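Local coordinates for C-type diheme-containing protein (Kuenenia stuttgartiensis, PDB 6H5L) that binds heme c through two cytochrome c-type domains and probably passes electrons within a multiheme anammox reductase complex, at residues Arg67-Gly72 with Ile79-Leu84; Pro21-Glu26 with Arg42-Gly47. All blocks are in the same frame, centred on the assembly; numbering follows the deposited sequence.

Interaction 1 of 2, residues Arg67-Gly72 with Ile79-Leu84; sequences RTISYG and IPWDIL. With HEC (heme c), chain L.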
loop_
_atom_site.group_PDB
_atom_site.type_symbol
_atom_site.label_atom_id
_atom_site.label_comp_id
_atom_site.label_asym_id
_atom_site.label_seq_id
_atom_site.Cartn_x
_atom_site.Cartn_y
_atom_site.Cartn_z
ATOM N N ARG B 67 -23.637 46.270 4.808
ATOM C CA ARG B 67 -23.331 44.869 5.071
ATOM C C ARG B 67 -22.133 44.410 4.252
ATOM O O ARG B 67 -21.232 43.744 4.775
ATOM C CB ARG B 67 -24.552 44.003 4.773
ATOM C CG ARG B 67 -24.407 42.553 5.208
ATOM C CD ARG B 67 -25.689 41.772 4.961
ATOM N NE ARG B 67 -26.064 40.971 6.121
ATOM C CZ ARG B 67 -27.075 40.109 6.140
ATOM N NH1 ARG B 67 -27.816 39.929 5.055
ATOM N NH2 ARG B 67 -27.342 39.425 7.244
ATOM N N THR B 68 -22.109 44.753 2.962
ATOM C CA THR B 68 -20.995 44.350 2.107
ATOM C C THR B 68 -19.686 44.981 2.571
ATOM O O THR B 68 -18.630 44.338 2.529
ATOM C CB THR B 68 -21.287 44.729 0.655
ATOM O OG1 THR B 68 -22.599 44.276 0.297
ATOM C CG2 THR B 68 -20.271 44.091 -0.279
ATOM N N ILE B 69 -19.738 46.240 3.013
ATOM C CA ILE B 69 -18.542 46.909 3.522
ATOM C C ILE B 69 -18.022 46.201 4.767
ATOM O O ILE B 69 -16.814 45.977 4.915
ATOM C CB ILE B 69 -18.842 48.394 3.803
ATOM C CG1 ILE B 69 -19.290 49.108 2.526
ATOM C CG2 ILE B 69 -17.628 49.081 4.407
ATOM C CD1 ILE B 69 -19.899 50.478 2.772
ATOM N N SER B 70 -18.925 45.829 5.676
ATOM C CA SER B 70 -18.509 45.196 6.923
ATOM C C SER B 70 -18.001 43.780 6.688
ATOM O O SER B 70 -16.978 43.378 7.256
ATOM C CB SER B 70 -19.670 45.189 7.916
ATOM O OG SER B 70 -20.078 46.510 8.227
ATOM N N TYR B 71 -18.699 43.007 5.857
ATOM C CA TYR B 71 -18.342 41.605 5.672
ATOM C C TYR B 71 -17.231 41.423 4.646
ATOM O O TYR B 71 -16.444 40.476 4.756
ATOM C CB TYR B 71 -19.580 40.810 5.257
ATOM C CG TYR B 71 -19.383 39.315 5.184
ATOM C CD1 TYR B 71 -19.580 38.516 6.301
ATOM C CD2 TYR B 71 -19.023 38.700 3.992
ATOM C CE1 TYR B 71 -19.415 37.149 6.238
ATOM C CE2 TYR B 71 -18.854 37.331 3.919
ATOM C CZ TYR B 71 -19.052 36.560 5.046
ATOM O OH TYR B 71 -18.889 35.196 4.991
ATOM N N GLY B 72 -17.147 42.307 3.656
ATOM C CA GLY B 72 -16.204 42.137 2.573
ATOM C C GLY B 72 -16.741 41.195 1.514
ATOM O O GLY B 72 -17.851 40.665 1.600
ATOM N N ILE B 79 -11.590 43.266 1.426
ATOM C CA ILE B 79 -11.465 42.757 2.790
ATOM C C ILE B 79 -12.655 43.218 3.621
ATOM O O ILE B 79 -13.348 44.171 3.236
ATOM C CB ILE B 79 -10.150 43.216 3.438
ATOM C CG1 ILE B 79 -10.106 44.744 3.518
ATOM C CG2 ILE B 79 -8.969 42.672 2.666
ATOM C CD1 ILE B 79 -8.994 45.283 4.390
ATOM N N PRO B 80 -12.937 42.574 4.753
ATOM C CA PRO B 80 -13.866 43.172 5.714
ATOM C C PRO B 80 -13.268 44.446 6.290
ATOM O O PRO B 80 -12.057 44.549 6.495
ATOM C CB PRO B 80 -14.021 42.089 6.788
ATOM C CG PRO B 80 -13.541 40.827 6.146
ATOM C CD PRO B 80 -12.484 41.238 5.177
ATOM N N TRP B 81 -14.128 45.426 6.544
ATOM C CA TRP B 81 -13.701 46.681 7.146
ATOM C C TRP B 81 -14.209 46.819 8.576
ATOM O O TRP B 81 -14.487 47.927 9.040
ATOM C CB TRP B 81 -14.135 47.867 6.288
ATOM C CG TRP B 81 -13.346 47.943 5.019
ATOM C CD1 TRP B 81 -13.736 47.517 3.785
ATOM C CD2 TRP B 81 -12.011 48.445 4.867
ATOM N NE1 TRP B 81 -12.736 47.737 2.872
ATOM C CE2 TRP B 81 -11.665 48.304 3.510
ATOM C CE3 TRP B 81 -11.078 49.007 5.745
ATOM C CZ2 TRP B 81 -10.430 48.704 3.007
ATOM C CZ3 TRP B 81 -9.850 49.402 5.244
ATOM C CH2 TRP B 81 -9.537 49.249 3.888
ATOM N N ASP B 82 -14.327 45.692 9.285
ATOM C CA ASP B 82 -14.559 45.728 10.724
ATOM C C ASP B 82 -13.465 46.495 11.454
ATOM O O ASP B 82 -13.673 46.919 12.596
ATOM C CB ASP B 82 -14.651 44.304 11.271
ATOM C CG ASP B 82 -13.373 43.517 11.058
ATOM O OD1 ASP B 82 -12.463 43.615 11.910
ATOM O OD2 ASP B 82 -13.277 42.800 10.038
ATOM N N ILE B 83 -12.302 46.668 10.821
ATOM C CA ILE B 83 -11.234 47.485 11.388
ATOM C C ILE B 83 -11.690 48.929 11.553
ATOM O O ILE B 83 -11.200 49.649 12.431
ATOM C CB ILE B 83 -9.972 47.373 10.505
ATOM C CG1 ILE B 83 -8.791 48.112 11.133
ATOM C CG2 ILE B 83 -10.252 47.885 9.096
ATOM C CD1 ILE B 83 -7.507 47.968 10.348
ATOM N N LEU B 84 -12.636 49.372 10.730
ATOM C CA LEU B 84 -13.192 50.710 10.837
ATOM C C LEU B 84 -14.378 50.714 11.796
ATOM O O LEU B 84 -15.019 49.688 12.039
ATOM C CB LEU B 84 -13.623 51.228 9.464
ATOM C CG LEU B 84 -12.504 51.424 8.438
ATOM C CD1 LEU B 84 -13.071 51.868 7.099
ATOM C CD2 LEU B 84 -11.479 52.427 8.946
HETATM FE FE HEC L . -14.381 47.534 -2.292
HETATM C CHA HEC L . -16.492 45.581 -4.156
HETATM C CHB HEC L . -17.120 49.047 -0.831
HETATM C CHC HEC L . -12.299 49.563 -0.441
HETATM C CHD HEC L . -11.629 46.134 -3.812
HETATM N NA HEC L . -16.423 47.350 -2.457
HETATM C C1A HEC L . -17.083 46.480 -3.296
HETATM C C2A HEC L . -18.513 46.650 -3.128
HETATM C C3A HEC L . -18.690 47.621 -2.203
HETATM C C4A HEC L . -17.378 48.068 -1.769
HETATM C CMA HEC L . -19.995 48.223 -1.630
HETATM C CAA HEC L . -19.503 45.792 -3.971
HETATM C CBA HEC L . -20.971 45.721 -3.553
HETATM C CGA HEC L . -21.725 44.884 -4.556
HETATM O O1A HEC L . -21.232 44.728 -5.704
HETATM O O2A HEC L . -22.821 44.375 -4.209
HETATM N NB HEC L . -14.658 49.035 -0.911
HETATM C C1B HEC L . -15.873 49.482 -0.427
HETATM C C2B HEC L . -15.605 50.485 0.588
HETATM C C3B HEC L . -14.278 50.630 0.690
HETATM C C4B HEC L . -13.656 49.718 -0.247
HETATM C CMB HEC L . -16.679 51.257 1.383
HETATM C CAB HEC L . -13.507 51.580 1.636
HETATM C CBB HEC L . -13.642 51.120 3.105
HETATM N NC HEC L . -12.349 47.803 -2.155
HETATM C C1C HEC L . -11.696 48.689 -1.320
HETATM C C2C HEC L . -10.273 48.440 -1.425
HETATM C C3C HEC L . -10.089 47.597 -2.450
HETATM C C4C HEC L . -11.391 47.111 -2.869
HETATM C CMC HEC L . -9.190 49.341 -0.790
HETATM C CAC HEC L . -8.735 47.092 -3.001
HETATM C CBC HEC L . -8.019 46.224 -1.945
HETATM N ND HEC L . -14.102 46.085 -3.757
HETATM C C1D HEC L . -12.859 45.663 -4.225
HETATM C C2D HEC L . -13.068 44.638 -5.224
HETATM C C3D HEC L . -14.590 44.471 -5.327
HETATM C C4D HEC L . -15.145 45.407 -4.381
HETATM C CMD HEC L . -11.984 43.879 -6.018
HETATM C CAD HEC L . -15.380 43.512 -6.241
HETATM C CBD HEC L . -15.396 42.120 -5.622
HETATM C CGD HEC L . -16.121 41.169 -6.536
HETATM O O1D HEC L . -17.290 41.455 -6.902
HETATM O O2D HEC L . -15.530 40.117 -6.891
#
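I69 and W81 meet at a slant on the methionine side of the heme, through their inner carbons. The branch methyl CG2 of I69 packs 4.1 Å from CB of W81. CG2 is anti to the backbone N of I69. The other branch is anti to the carbonyl carbon (chi1 -60°), and its CG1 and CD1 both settle on the heme methyl CMB. T68 adds its methyl, with CG2 close to CBA of a propionate.

The indole of W81 has its own heme contact. CBB of the heme sits over one face, offset toward the rim, 3.5 Å from CE2 of W81. CG1 of I79 covers the opposite face, also off centre. The carbonyl oxygen of I69 lies at the indole edge, in the ring plane. I69 O also takes the one hydrogen bond across the contact, from W81 N (3.2 Å, N-H...O 145°). The donor lies in the carbonyl plane.

P80 fits against the end of helix 62-71. CB of P80 is 3.3 Å from S70 O, and CG of P80 is 3.2 Å from Y71 O. G72 then leaves the helix with positive phi, and its CA comes 3.6 Å from I79 O. D82 OD1 reaches outside the two segments to form a salt bridge with R76 of the hydroxylamine oxidoreductase-like chain.

The arrangement is that of the distal side of a class I-type cytochrome c domain. A helix and the loop carrying the axial methionine, M78, together wall one face of the heme.

Interaction 2 of 2, residues Pro21-Glu26 with Arg42-Gly47; sequences PCHGEE and RNFTLG. With HEC (heme c), chain L.
H23 reaches from the end of helix 20-23 to the heme iron, and each ring atom on the way has a neighbour. CB of H23 lies 3.7 Å from CE2 of F44. CG is anti to the carbonyl carbon (chi1 -70°) and continues along the phenyl ring, close to the same CE2. ND1 of H23 gives a hydrogen bond to the backbone oxygen R42 O (2.9 Å, N-H...O 167°). That oxygen lies almost in the imidazole plane and uses a lone pair. The bond should help set the rotation of the ring, along with the F44 stack. It would also be expected to make the imidazole a stronger donor to the metal. CE1 of H23 rests 3.6 Å from CB of R42 and also touches CZ of F44. CD2 lies beside heme NB and the iron. At the tip, NE2 of H23 binds the iron at 2.0 Å, and M78 SD is the ligand on the other side.

F44 covers one face of the imidazole in an offset stack, with ring centroids 4.3 Å apart and planes tilted by 27°. The edge of the phenyl ring is turned to the porphyrin.

R42 bends at chi2 and chi3 to grip both propionates. NE of R42 hydrogen-bonds O1A of the heme at 2.6 Å, and NH2 hydrogen-bonds O1D as well as O1A. The negative charge of the propionates is thus probably balanced in part; K50 NZ also hydrogen-bonds the heme. C22 joins the heme covalently, its SG attached to CAC.

The contact brings the end of helix 20-23, which holds C22 and H23, the last two residues of the CXXCH motif that begins at C19, against the loop ahead of helix 62-71. Helix 9-18 adjoins it, with Y15 OH hydrogen-bonded to G24 O.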
loop_
_atom_site.group_PDB
_atom_site.type_symbol
_atom_site.label_atom_id
_atom_site.label_comp_id
_atom_site.label_asym_id
_atom_site.label_seq_id
_atom_site.Cartn_x
_atom_site.Cartn_y
_atom_site.Cartn_z
ATOM N N PRO B 21 -8.053 54.118 -3.308
ATOM C CA PRO B 21 -6.967 53.402 -4.003
ATOM C C PRO B 21 -7.435 52.317 -4.959
ATOM O O PRO B 21 -6.784 52.088 -5.986
ATOM C CB PRO B 21 -6.151 52.818 -2.845
ATOM C CG PRO B 21 -6.322 53.809 -1.760
ATOM C CD PRO B 21 -7.739 54.297 -1.875
ATOM N N CYS B 22 -8.545 51.640 -4.661
ATOM C CA CYS B 22 -9.076 50.604 -5.541
ATOM C C CYS B 22 -10.251 51.104 -6.376
ATOM O O CYS B 22 -10.216 51.032 -7.608
ATOM C CB CYS B 22 -9.488 49.375 -4.721
ATOM S SG CYS B 22 -8.106 48.437 -4.024
ATOM N N HIS B 23 -11.290 51.625 -5.724
ATOM C CA HIS B 23 -12.518 51.998 -6.414
ATOM C C HIS B 23 -12.420 53.321 -7.160
ATOM O O HIS B 23 -13.364 53.684 -7.869
ATOM C CB HIS B 23 -13.680 52.052 -5.420
ATOM C CG HIS B 23 -14.096 50.708 -4.909
ATOM N ND1 HIS B 23 -14.852 49.832 -5.655
ATOM C CD2 HIS B 23 -13.860 50.090 -3.727
ATOM C CE1 HIS B 23 -15.066 48.731 -4.956
ATOM N NE2 HIS B 23 -14.476 48.863 -3.783
ATOM N N GLY B 24 -11.321 54.049 -7.023
ATOM C CA GLY B 24 -11.153 55.271 -7.777
ATOM C C GLY B 24 -11.539 56.503 -6.975
ATOM O O GLY B 24 -12.305 56.444 -6.009
ATOM N N GLU B 25 -10.984 57.648 -7.390
ATOM C CA GLU B 25 -11.228 58.897 -6.671
ATOM C C GLU B 25 -12.681 59.342 -6.783
ATOM O O GLU B 25 -13.178 60.059 -5.908
ATOM C CB GLU B 25 -10.293 59.984 -7.199
ATOM C CG GLU B 25 -9.728 60.892 -6.120
ATOM C CD GLU B 25 -10.451 62.220 -6.030
ATOM O OE1 GLU B 25 -10.834 62.763 -7.087
ATOM O OE2 GLU B 25 -10.638 62.722 -4.903
ATOM N N GLU B 26 -13.372 58.930 -7.845
ATOM C CA GLU B 26 -14.768 59.284 -8.072
ATOM C C GLU B 26 -15.653 58.047 -8.164
ATOM O O GLU B 26 -16.732 58.090 -8.761
ATOM C CB GLU B 26 -14.912 60.134 -9.331
ATOM C CG GLU B 26 -14.188 61.457 -9.282
ATOM C CD GLU B 26 -13.418 61.732 -10.556
ATOM O OE1 GLU B 26 -12.261 61.272 -10.659
ATOM O OE2 GLU B 26 -13.976 62.385 -11.462
ATOM N N ARG B 42 -15.369 47.347 -7.830
ATOM C CA ARG B 42 -16.691 47.739 -8.308
ATOM C C ARG B 42 -16.698 49.171 -8.830
ATOM O O ARG B 42 -16.144 50.081 -8.204
ATOM C CB ARG B 42 -17.719 47.591 -7.185
ATOM C CG ARG B 42 -19.156 47.827 -7.631
ATOM C CD ARG B 42 -19.671 46.686 -8.496
ATOM N NE ARG B 42 -19.742 45.433 -7.750
ATOM C CZ ARG B 42 -18.847 44.454 -7.841
ATOM N NH1 ARG B 42 -17.809 44.574 -8.657
ATOM N NH2 ARG B 42 -18.993 43.354 -7.115
ATOM N N ASN B 43 -17.324 49.360 -9.988
ATOM C CA ASN B 43 -17.588 50.688 -10.533
ATOM C C ASN B 43 -18.938 51.136 -9.984
ATOM O O ASN B 43 -19.991 50.729 -10.479
ATOM C CB ASN B 43 -17.569 50.659 -12.058
ATOM C CG ASN B 43 -17.720 52.039 -12.681
ATOM O OD1 ASN B 43 -18.051 53.015 -12.006
ATOM N ND2 ASN B 43 -17.487 52.122 -13.986
ATOM N N PHE B 44 -18.904 51.981 -8.951
ATOM C CA PHE B 44 -20.119 52.413 -8.271
ATOM C C PHE B 44 -20.991 53.326 -9.121
ATOM O O PHE B 44 -22.159 53.532 -8.774
ATOM C CB PHE B 44 -19.758 53.127 -6.968
ATOM C CG PHE B 44 -19.032 52.261 -5.980
ATOM C CD1 PHE B 44 -19.496 50.992 -5.674
ATOM C CD2 PHE B 44 -17.878 52.714 -5.361
ATOM C CE1 PHE B 44 -18.826 50.195 -4.766
ATOM C CE2 PHE B 44 -17.204 51.921 -4.454
ATOM C CZ PHE B 44 -17.679 50.660 -4.155
ATOM N N THR B 45 -20.460 53.872 -10.219
ATOM C CA THR B 45 -21.198 54.858 -11.000
ATOM C C THR B 45 -22.380 54.254 -11.748
ATOM O O THR B 45 -23.275 54.995 -12.166
ATOM C CB THR B 45 -20.267 55.554 -11.997
ATOM O OG1 THR B 45 -19.866 54.620 -13.009
ATOM C CG2 THR B 45 -19.028 56.091 -11.290
ATOM N N LEU B 46 -22.408 52.933 -11.926
ATOM C CA LEU B 46 -23.493 52.280 -12.643
ATOM C C LEU B 46 -24.699 51.984 -11.762
ATOM O O LEU B 46 -25.769 51.660 -12.289
ATOM C CB LEU B 46 -22.997 50.974 -13.277
ATOM C CG LEU B 46 -23.794 50.448 -14.474
ATOM C CD1 LEU B 46 -23.672 51.405 -15.647
ATOM C CD2 LEU B 46 -23.344 49.050 -14.868
ATOM N N GLY B 47 -24.561 52.096 -10.442
ATOM C CA GLY B 47 -25.646 51.727 -9.557
ATOM C C GLY B 47 -25.990 50.256 -9.565
ATOM O O GLY B 47 -27.098 49.886 -9.168
HETATM FE FE HEC L . -14.381 47.534 -2.292
HETATM C CHA HEC L . -16.492 45.581 -4.156
HETATM C CHB HEC L . -17.120 49.047 -0.831
HETATM C CHC HEC L . -12.299 49.563 -0.441
HETATM C CHD HEC L . -11.629 46.134 -3.812
HETATM N NA HEC L . -16.423 47.350 -2.457
HETATM C C1A HEC L . -17.083 46.480 -3.296
HETATM C C2A HEC L . -18.513 46.650 -3.128
HETATM C C3A HEC L . -18.690 47.621 -2.203
HETATM C C4A HEC L . -17.378 48.068 -1.769
HETATM C CMA HEC L . -19.995 48.223 -1.630
HETATM C CAA HEC L . -19.503 45.792 -3.971
HETATM C CBA HEC L . -20.971 45.721 -3.553
HETATM C CGA HEC L . -21.725 44.884 -4.556
HETATM O O1A HEC L . -21.232 44.728 -5.704
HETATM O O2A HEC L . -22.821 44.375 -4.209
HETATM N NB HEC L . -14.658 49.035 -0.911
HETATM C C1B HEC L . -15.873 49.482 -0.427
HETATM C C2B HEC L . -15.605 50.485 0.588
HETATM C C3B HEC L . -14.278 50.630 0.690
HETATM C C4B HEC L . -13.656 49.718 -0.247
HETATM C CMB HEC L . -16.679 51.257 1.383
HETATM C CAB HEC L . -13.507 51.580 1.636
HETATM C CBB HEC L . -13.642 51.120 3.105
HETATM N NC HEC L . -12.349 47.803 -2.155
HETATM C C1C HEC L . -11.696 48.689 -1.320
HETATM C C2C HEC L . -10.273 48.440 -1.425
HETATM C C3C HEC L . -10.089 47.597 -2.450
HETATM C C4C HEC L . -11.391 47.111 -2.869
HETATM C CMC HEC L . -9.190 49.341 -0.790
HETATM C CAC HEC L . -8.735 47.092 -3.001
HETATM C CBC HEC L . -8.019 46.224 -1.945
HETATM N ND HEC L . -14.102 46.085 -3.757
HETATM C C1D HEC L . -12.859 45.663 -4.225
HETATM C C2D HEC L . -13.068 44.638 -5.224
HETATM C C3D HEC L . -14.590 44.471 -5.327
HETATM C C4D HEC L . -15.145 45.407 -4.381
HETATM C CMD HEC L . -11.984 43.879 -6.018
HETATM C CAD HEC L . -15.380 43.512 -6.241
HETATM C CBD HEC L . -15.396 42.120 -5.622
HETATM C CGD HEC L . -16.121 41.169 -6.536
HETATM O O1D HEC L . -17.290 41.455 -6.902
HETATM O O2D HEC L . -15.530 40.117 -6.891
#

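In the fold
Both interactions lie in the N-terminal cytochrome c-type domain and touch the same heme. Interaction 2 comes first in the chain. It joins the end of helix 20-23 to the following loop, and it closes before interaction 1 begins. Interaction 1 joins helix 62-71 to the loop leading to helix 86-91. The centres are about 17 Å apart and the nearest atoms about 7 Å, with no direct touch. The heme lies between them: interaction 2 provides the histidine side and interaction 1 flanks the methionine side, with M78 immediately before 79-84. Consecutive parts of the chain thus enclose one redox centre, consistent with a role in electron transfer.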